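Vacuolar aminopeptidase 1 (Saccharomyces cerevisiae, PDB 5JGF) removes amino acids, preferably neutral or hydrophobic ones, from the N-terminus of peptides in the yeast vacuole as a dodecameric zinc aminopeptidase. Local coordinates at residues D[219-222]-D[223-227]; D[269-272]-D[273-276]; D[296-299]-D[300-304]. All blocks are in the same frame, centred on the assembly; numbering follows the deposited sequence.

Contact 1: D[219-222]-D[223-227]; sequences LRYV and AKLAG
Y221 and L225 stand one turn apart on helix 216-226, where four successive i to i+4 backbone hydrogen bonds, from A223 N to L219 O through A226 N to V222 O, carry the helix to its last turn. The bond from L225 N to Y221 O, 3.0 Å long with an N-H...O angle of 158°, ties together the two residues whose side chains also meet. With CG anti to the backbone N (chi1 -179°), the phenol ring of Y221 leans outward and somewhat toward the C-terminal end, over the next turn. L225 then comes over one face of the ring: its CG sits 4.2 Å from the ring centroid and 18° off the ring normal, a CH-pi contact displaced toward the rim. The branch that presses closest is CD1, 3.4 Å from Y221 CE1, while CD2 is 4.0 Å from the phenol oxygen OH of Y221. I251 of a neighbouring subunit packs against the same tyrosine, so this side of the helix faces an interface of the dodecamer. V222 and A223 belong to the buried side, where both rest on L233 of strand 233-242. R220 leaves the helix in another direction, and its NE forms a salt bridge with E205. At the C-terminal end the chain turns out of the helix at G227, where phi becomes positive; G227 N makes a weak 3.2 Å bond to K224 O. With glycine as the C' residue, this ending is a Schellman motif, closing a helix laid against the six-stranded antiparallel sheet.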
ATOM      1  N   LEU D 219      20.411  27.393  39.809  1.00 18.21           N
ATOM      2  CA  LEU D 219      21.759  27.787  40.217  1.00 20.03           C
ATOM      3  C   LEU D 219      21.835  27.979  41.733  1.00 20.29           C
ATOM      4  O   LEU D 219      22.777  27.519  42.376  1.00 19.98           O
ATOM      5  CB  LEU D 219      22.183  29.076  39.499  1.00 19.48           C
ATOM      6  CG  LEU D 219      22.396  28.950  37.983  1.00 21.36           C
ATOM      7  CD1 LEU D 219      22.792  30.295  37.389  1.00 21.17           C
ATOM      8  CD2 LEU D 219      23.481  27.909  37.714  1.00 20.08           C
ATOM      9  N   ARG D 220      20.837  28.652  42.301  1.00 20.53           N
ATOM     10  CA  ARG D 220      20.807  28.884  43.745  1.00 20.14           C
ATOM     11  C   ARG D 220      20.689  27.568  44.502  1.00 21.20           C
ATOM     12  O   ARG D 220      21.331  27.372  45.537  1.00 20.34           O
ATOM     13  CB  ARG D 220      19.627  29.787  44.117  1.00 21.96           C
ATOM     14  CG  ARG D 220      19.780  31.232  43.670  1.00 22.30           C
ATOM     15  CD  ARG D 220      18.469  31.991  43.823  1.00 23.80           C
ATOM     16  NE  ARG D 220      18.619  33.407  43.506  1.00 25.78           N
ATOM     17  CZ  ARG D 220      17.606  34.232  43.262  1.00 27.81           C
ATOM     18  NH1 ARG D 220      16.357  33.785  43.295  1.00 28.44           N
ATOM     19  NH2 ARG D 220      17.844  35.507  42.983  1.00 28.17           N
ATOM     20  N   TYR D 221      19.872  26.663  43.973  1.00 20.44           N
ATOM     21  CA  TYR D 221      19.661  25.371  44.607  1.00 20.86           C
ATOM     22  C   TYR D 221      20.923  24.509  44.677  1.00 20.49           C
ATOM     23  O   TYR D 221      21.272  24.010  45.749  1.00 22.19           O
ATOM     24  CB  TYR D 221      18.539  24.610  43.886  1.00 20.87           C
ATOM     25  CG  TYR D 221      18.239  23.259  44.495  1.00 21.44           C
ATOM     26  CD1 TYR D 221      18.615  22.081  43.849  1.00 19.34           C
ATOM     27  CD2 TYR D 221      17.618  23.160  45.739  1.00 22.45           C
ATOM     28  CE1 TYR D 221      18.384  20.837  44.430  1.00 20.43           C
ATOM     29  CE2 TYR D 221      17.385  21.922  46.329  1.00 22.85           C
ATOM     30  CZ  TYR D 221      17.772  20.766  45.671  1.00 20.89           C
ATOM     31  OH  TYR D 221      17.569  19.546  46.270  1.00 19.10           O
ATOM     32  N   VAL D 222      21.615  24.334  43.555  1.00 19.86           N
ATOM     33  CA  VAL D 222      22.824  23.512  43.564  1.00 20.65           C
ATOM     34  C   VAL D 222      23.975  24.187  44.308  1.00 20.78           C
ATOM     35  O   VAL D 222      24.847  23.511  44.848  1.00 20.79           O
ATOM     36  CB  VAL D 222      23.278  23.138  42.132  1.00 20.70           C
ATOM     37  CG1 VAL D 222      22.190  22.317  41.445  1.00 20.76           C
ATOM     38  CG2 VAL D 222      23.594  24.381  41.334  1.00 21.65           C
ATOM     39  N   ALA D 223      23.974  25.516  44.339  1.00 20.97           N
ATOM     40  CA  ALA D 223      25.014  26.252  45.051  1.00 22.26           C
ATOM     41  C   ALA D 223      24.806  25.987  46.539  1.00 22.46           C
ATOM     42  O   ALA D 223      25.759  25.757  47.282  1.00 23.83           O
ATOM     43  CB  ALA D 223      24.903  27.743  44.759  1.00 21.01           C
ATOM     44  N   LYS D 224      23.547  26.010  46.961  1.00 21.98           N
ATOM     45  CA  LYS D 224      23.199  25.753  48.355  1.00 22.25           C
ATOM     46  C   LYS D 224      23.602  24.332  48.755  1.00 23.55           C
ATOM     47  O   LYS D 224      24.161  24.117  49.831  1.00 23.06           O
ATOM     48  CB  LYS D 224      21.694  25.940  48.565  1.00 22.92           C
ATOM     49  CG  LYS D 224      21.225  25.626  49.979  1.00 23.85           C
ATOM     50  CD  LYS D 224      19.705  25.710  50.095  1.00 24.80           C
ATOM     51  CE  LYS D 224      19.250  25.291  51.484  1.00 25.27           C
ATOM     52  NZ  LYS D 224      17.765  25.311  51.640  1.00 28.95           N
ATOM     53  N   LEU D 225      23.317  23.365  47.887  1.00 23.52           N
ATOM     54  CA  LEU D 225      23.667  21.974  48.164  1.00 23.46           C
ATOM     55  C   LEU D 225      25.174  21.799  48.340  1.00 23.44           C
ATOM     56  O   LEU D 225      25.623  21.054  49.213  1.00 24.07           O
ATOM     57  CB  LEU D 225      23.192  21.059  47.031  1.00 23.82           C
ATOM     58  CG  LEU D 225      21.687  20.856  46.831  1.00 23.70           C
ATOM     59  CD1 LEU D 225      21.457  19.921  45.651  1.00 23.33           C
ATOM     60  CD2 LEU D 225      21.071  20.274  48.092  1.00 24.32           C
ATOM     61  N   ALA D 226      25.948  22.488  47.510  1.00 22.08           N
ATOM     62  CA  ALA D 226      27.403  22.393  47.558  1.00 22.86           C
ATOM     63  C   ALA D 226      28.016  23.292  48.627  1.00 25.28           C
ATOM     64  O   ALA D 226      29.154  23.077  49.048  1.00 25.53           O
ATOM     65  CB  ALA D 226      27.989  22.740  46.194  1.00 21.16           C
ATOM     66  N   GLY D 227      27.265  24.298  49.061  1.00 25.43           N
ATOM     67  CA  GLY D 227      27.770  25.208  50.071  1.00 27.06           C
ATOM     68  C   GLY D 227      28.664  26.292  49.494  1.00 27.71           C
ATOM     69  O   GLY D 227      29.652  26.687  50.112  1.00 28.03           O
TER

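Contact 2: D[269-272]-D[273-276]; sequences AAMI and ALIC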
ATOM      1  N   ALA D 269      29.833  -5.624  43.266  1.00 14.00           N
ATOM      2  CA  ALA D 269      30.218  -6.982  43.633  1.00 15.42           C
ATOM      3  C   ALA D 269      31.715  -7.213  43.436  1.00 16.21           C
ATOM      4  O   ALA D 269      32.365  -7.842  44.273  1.00 16.58           O
ATOM      5  CB  ALA D 269      29.422  -7.997  42.817  1.00 14.82           C
ATOM      6  N   ALA D 270      32.262  -6.711  42.332  1.00 14.27           N
ATOM      7  CA  ALA D 270      33.686  -6.884  42.060  1.00 15.08           C
ATOM      8  C   ALA D 270      34.559  -6.118  43.055  1.00 15.46           C
ATOM      9  O   ALA D 270      35.561  -6.649  43.541  1.00 15.97           O
ATOM     10  CB  ALA D 270      34.011  -6.449  40.629  1.00 11.56           C
ATOM     11  N   MET D 271      34.190  -4.876  43.358  1.00 16.95           N
ATOM     12  CA  MET D 271      34.969  -4.072  44.300  1.00 17.63           C
ATOM     13  C   MET D 271      34.921  -4.643  45.715  1.00 18.60           C
ATOM     14  O   MET D 271      35.938  -4.679  46.412  1.00 17.63           O
ATOM     15  CB  MET D 271      34.477  -2.622  44.327  1.00 18.51           C
ATOM     16  CG  MET D 271      34.922  -1.778  43.142  1.00 21.35           C
ATOM     17  SD  MET D 271      36.726  -1.729  42.896  1.00 28.14           S
ATOM     18  CE  MET D 271      37.291  -1.389  44.484  1.00 21.43           C
ATOM     19  N   ILE D 272      33.744  -5.084  46.145  1.00 17.23           N
ATOM     20  CA  ILE D 272      33.612  -5.657  47.478  1.00 18.15           C
ATOM     21  C   ILE D 272      34.457  -6.923  47.546  1.00 16.56           C
ATOM     22  O   ILE D 272      35.124  -7.185  48.546  1.00 17.87           O
ATOM     23  CB  ILE D 272      32.138  -5.987  47.808  1.00 18.19           C
ATOM     24  CG1 ILE D 272      31.328  -4.690  47.909  1.00 19.99           C
ATOM     25  CG2 ILE D 272      32.046  -6.767  49.112  1.00 20.11           C
ATOM     26  CD1 ILE D 272      31.816  -3.732  48.980  1.00 20.78           C
ATOM     27  N   ALA D 273      34.438  -7.707  46.474  1.00 16.97           N
ATOM     28  CA  ALA D 273      35.225  -8.931  46.435  1.00 17.05           C
ATOM     29  C   ALA D 273      36.709  -8.591  46.558  1.00 18.52           C
ATOM     30  O   ALA D 273      37.449  -9.257  47.286  1.00 17.73           O
ATOM     31  CB  ALA D 273      34.967  -9.683  45.139  1.00 16.28           C
ATOM     32  N   LEU D 274      37.142  -7.552  45.848  1.00 17.06           N
ATOM     33  CA  LEU D 274      38.542  -7.136  45.890  1.00 18.70           C
ATOM     34  C   LEU D 274      38.944  -6.727  47.308  1.00 19.67           C
ATOM     35  O   LEU D 274      40.015  -7.096  47.788  1.00 19.16           O
ATOM     36  CB  LEU D 274      38.784  -5.958  44.940  1.00 16.13           C
ATOM     37  CG  LEU D 274      40.224  -5.429  44.950  1.00 16.88           C
ATOM     38  CD1 LEU D 274      41.135  -6.460  44.304  1.00 15.02           C
ATOM     39  CD2 LEU D 274      40.314  -4.103  44.209  1.00 18.73           C
ATOM     40  N   ILE D 275      38.082  -5.957  47.966  1.00 20.09           N
ATOM     41  CA  ILE D 275      38.345  -5.494  49.323  1.00 23.67           C
ATOM     42  C   ILE D 275      38.395  -6.658  50.310  1.00 23.87           C
ATOM     43  O   ILE D 275      39.290  -6.718  51.156  1.00 24.67           O
ATOM     44  CB  ILE D 275      37.281  -4.449  49.768  1.00 25.56           C
ATOM     45  CG1 ILE D 275      37.816  -3.034  49.523  1.00 27.43           C
ATOM     46  CG2 ILE D 275      36.942  -4.614  51.245  1.00 28.59           C
ATOM     47  CD1 ILE D 275      38.263  -2.777  48.110  1.00 29.55           C
ATOM     48  N   CYS D 276      37.442  -7.579  50.203  1.00 23.73           N
ATOM     49  CA  CYS D 276      37.411  -8.743  51.083  1.00 24.23           C
ATOM     50  C   CYS D 276      38.673  -9.563  50.878  1.00 24.26           C
ATOM     51  O   CYS D 276      39.264 -10.069  51.832  1.00 24.18           O
ATOM     52  CB  CYS D 276      36.192  -9.618  50.784  1.00 26.73           C
ATOM     53  SG  CYS D 276      34.617  -8.895  51.273  1.00 34.30           S
TER
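M271 meets L274 and I275 in apolar packing between successive turns in the C-terminal half of helix 261-278, a mostly buried stretch of the helix beside the nine-stranded mixed sheet. M271 carries most of it. Its side chain leaves with CG beside the backbone N and then bends twice more (chi2 -56°, chi3 -48°), which turns the chain round so that the terminal methyl CE comes forward to the following turn. There CE meets two partners at nearly equal range: CD2 of L274, 4.1 Å away, and CD1 of I275, 4.0 Å away. The approaches differ, since M271 and L274 run side by side in the same direction whereas I275 crosses the methionine at a slant. I275 CD1 also folds down to 3.5 Å from M271 O, so this methyl lies against both the backbone and the thioether end of the same residue. A second contact lies on another side of the helix, where I272 CG2 is 4.0 Å from C276 SG. Beneath these side chains the backbone is regular alpha-helix. A273 N, L274 N, I275 N and C276 N bond in turn to the carbonyls of A269, A270, M271 and I272; the bond from C276 N to I272 O is 2.9 Å long with an N-H...O angle of 166°. The small residues A269 and A273 share one side of the helix, and both meet F456 of helix 448-468. On the sheet side, A270, M271 and L274 touch V292 of strand 289-295, and L274 extends to A72 and I74 of strand 69-76. Helix 25-38 covers a further side, with F32 and L36 against M271, L35 against I272 and L36 again against I275.

Contact 3: D[296-299]-D[300-304]; sequences DNEE and IGSLT. With ZN (zinc ion), chain L.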
ATOM      1  N   ASP D 296      33.993   4.318  32.529  1.00 12.27           N
ATOM      2  CA  ASP D 296      32.885   5.222  32.262  1.00 13.60           C
ATOM      3  C   ASP D 296      32.549   4.969  30.792  1.00 12.05           C
ATOM      4  O   ASP D 296      33.243   4.215  30.110  1.00 12.87           O
ATOM      5  CB  ASP D 296      33.356   6.673  32.448  1.00 12.29           C
ATOM      6  CG  ASP D 296      32.226   7.692  32.372  1.00 15.43           C
ATOM      7  OD1 ASP D 296      32.533   8.904  32.422  1.00 14.29           O
ATOM      8  OD2 ASP D 296      31.042   7.301  32.270  1.00 15.10           O
ATOM      9  N   ASN D 297      31.459   5.569  30.329  1.00 11.58           N
ATOM     10  CA  ASN D 297      31.046   5.512  28.934  1.00 11.35           C
ATOM     11  C   ASN D 297      30.887   4.192  28.179  1.00 11.22           C
ATOM     12  O   ASN D 297      30.990   4.179  26.955  1.00 10.38           O
ATOM     13  CB  ASN D 297      31.965   6.431  28.119  1.00 10.69           C
ATOM     14  CG  ASN D 297      31.996   7.849  28.662  1.00 10.36           C
ATOM     15  OD1 ASN D 297      30.977   8.382  29.109  1.00 15.36           O
ATOM     16  ND2 ASN D 297      33.160   8.474  28.610  1.00  9.97           N
ATOM     17  N   GLU D 298      30.630   3.089  28.868  1.00 10.53           N
ATOM     18  CA  GLU D 298      30.427   1.832  28.148  1.00 11.43           C
ATOM     19  C   GLU D 298      29.103   1.941  27.381  1.00 13.37           C
ATOM     20  O   GLU D 298      28.964   1.424  26.268  1.00 11.82           O
ATOM     21  CB  GLU D 298      30.358   0.653  29.125  1.00 12.22           C
ATOM     22  CG  GLU D 298      30.181  -0.733  28.474  1.00 14.43           C
ATOM     23  CD  GLU D 298      28.765  -0.993  27.972  1.00 17.43           C
ATOM     24  OE1 GLU D 298      27.817  -0.410  28.531  1.00 15.97           O
ATOM     25  OE2 GLU D 298      28.597  -1.799  27.029  1.00 20.32           O
ATOM     26  N   GLU D 299      28.139   2.639  27.975  1.00 11.69           N
ATOM     27  CA  GLU D 299      26.825   2.789  27.360  1.00 13.85           C
ATOM     28  C   GLU D 299      26.822   3.640  26.095  1.00 14.89           C
ATOM     29  O   GLU D 299      25.819   3.681  25.381  1.00 13.82           O
ATOM     30  CB  GLU D 299      25.835   3.349  28.380  1.00 14.31           C
ATOM     31  CG  GLU D 299      25.653   2.445  29.608  1.00 13.02           C
ATOM     32  CD  GLU D 299      24.938   1.130  29.302  1.00 14.73           C
ATOM     33  OE1 GLU D 299      24.791   0.760  28.116  1.00 15.09           O
ATOM     34  OE2 GLU D 299      24.524   0.455  30.263  1.00 14.88           O
ATOM     35  N   ILE D 300      27.928   4.329  25.815  1.00 12.93           N
ATOM     36  CA  ILE D 300      27.998   5.122  24.596  1.00 14.67           C
ATOM     37  C   ILE D 300      29.121   4.684  23.657  1.00 14.35           C
ATOM     38  O   ILE D 300      29.560   5.453  22.806  1.00 14.60           O
ATOM     39  CB  ILE D 300      28.123   6.641  24.877  1.00 14.57           C
ATOM     40  CG1 ILE D 300      29.358   6.931  25.730  1.00 14.53           C
ATOM     41  CG2 ILE D 300      26.850   7.151  25.551  1.00 13.02           C
ATOM     42  CD1 ILE D 300      29.679   8.409  25.826  1.00 14.59           C
ATOM     43  N   GLY D 301      29.594   3.449  23.816  1.00 12.95           N
ATOM     44  CA  GLY D 301      30.619   2.951  22.911  1.00 14.12           C
ATOM     45  C   GLY D 301      32.032   2.758  23.422  1.00 13.67           C
ATOM     46  O   GLY D 301      32.853   2.147  22.731  1.00 13.40           O
ATOM     47  N   SER D 302      32.324   3.288  24.606  1.00 14.56           N
ATOM     48  CA  SER D 302      33.642   3.147  25.220  1.00 14.21           C
ATOM     49  C   SER D 302      34.798   3.885  24.541  1.00 15.36           C
ATOM     50  O   SER D 302      35.939   3.791  25.002  1.00 13.12           O
ATOM     51  CB  SER D 302      34.005   1.662  25.335  1.00 13.82           C
ATOM     52  OG  SER D 302      33.119   0.984  26.207  1.00 12.31           O
ATOM     53  N   LEU D 303      34.530   4.613  23.460  1.00 13.13           N
ATOM     54  CA  LEU D 303      35.615   5.327  22.789  1.00 13.69           C
ATOM     55  C   LEU D 303      35.794   6.743  23.334  1.00 13.65           C
ATOM     56  O   LEU D 303      35.473   7.730  22.668  1.00 12.65           O
ATOM     57  CB  LEU D 303      35.392   5.380  21.270  1.00 14.71           C
ATOM     58  CG  LEU D 303      36.583   5.923  20.460  1.00 14.83           C
ATOM     59  CD1 LEU D 303      37.727   4.912  20.476  1.00 14.39           C
ATOM     60  CD2 LEU D 303      36.158   6.198  19.023  1.00 14.78           C
ATOM     61  N   THR D 304      36.298   6.819  24.563  1.00 13.55           N
ATOM     62  CA  THR D 304      36.582   8.083  25.242  1.00 13.20           C
ATOM     63  C   THR D 304      37.806   7.773  26.100  1.00 14.94           C
ATOM     64  O   THR D 304      38.144   6.603  26.291  1.00 14.26           O
ATOM     65  CB  THR D 304      35.440   8.530  26.177  1.00 14.26           C
ATOM     66  OG1 THR D 304      35.328   7.611  27.269  1.00 14.83           O
ATOM     67  CG2 THR D 304      34.109   8.594  25.419  1.00 13.30           C
TER
HETATM   68 ZN    ZN L 602      23.982  -1.309  29.374  1.00 16.19          ZN
HETATM   69  O   HOH W   1      33.893   1.698  28.733  1.00 11.90           O
HETATM   70  O   HOH W   2      31.043   0.101  24.876  1.00 21.45           O
HETATM   71  O   HOH W   3      25.940  -2.044  29.170  1.00 22.31           O
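N297 grips the loop that follows it through both its side chain and its backbone carbonyl. Among the side-chain bonds, N297 ND2 donates to T304 OG1 at 2.7 Å, with the hydroxyl oxygen close to the amide plane; Q306 OE1 takes a second bond from ND2, and Y119 OH bonds to OD1, which fixes the rotation of the amide. Two backbone donors converge on N297 O from opposite faces of its plane: S302 N at 2.8 Å, and I300 N at 3.3 Å from above the carbonyl. In van der Waals contact, I300 lies alongside N297, its CG1 3.6 Å from N297 CB. The loop belongs to the zinc site of an M18 aminopeptidase. E299 binds zinc through both carboxylate oxygens, OE2 at 2.0 Å and OE1 at 2.5 Å, with D262 and H438 as further protein ligands. A water 2.1 Å from the zinc also donates to E298 OE1 at 2.6 Å, so E298 reaches this metal through its water. D93 accepts bonds from the backbone N of both glutamates. Two other waters meet at S302 OG, one linking it to D296 O and the other to E298 O.

In the fold
The three contacts grade from apolar packing to metal chemistry. Contact 2 is the core one, with most of its residues buried and no other subunit touching it; contacts 1 and 3 are partly buried, and each is approached by another subunit. Contacts 1 and 2 are both helical but lie against different sheets, the six-stranded antiparallel one and the nine-stranded mixed one, with centres about 34 Å apart. Contacts 2 and 3 both adjoin strand 289-295: contact 2 packs on it, and the 296-304 loop follows its end. That loop, without regular secondary structure, adds side-chain, water and zinc bonds to a few irregular backbone bonds, where the helices repeat one i to i+4 bond.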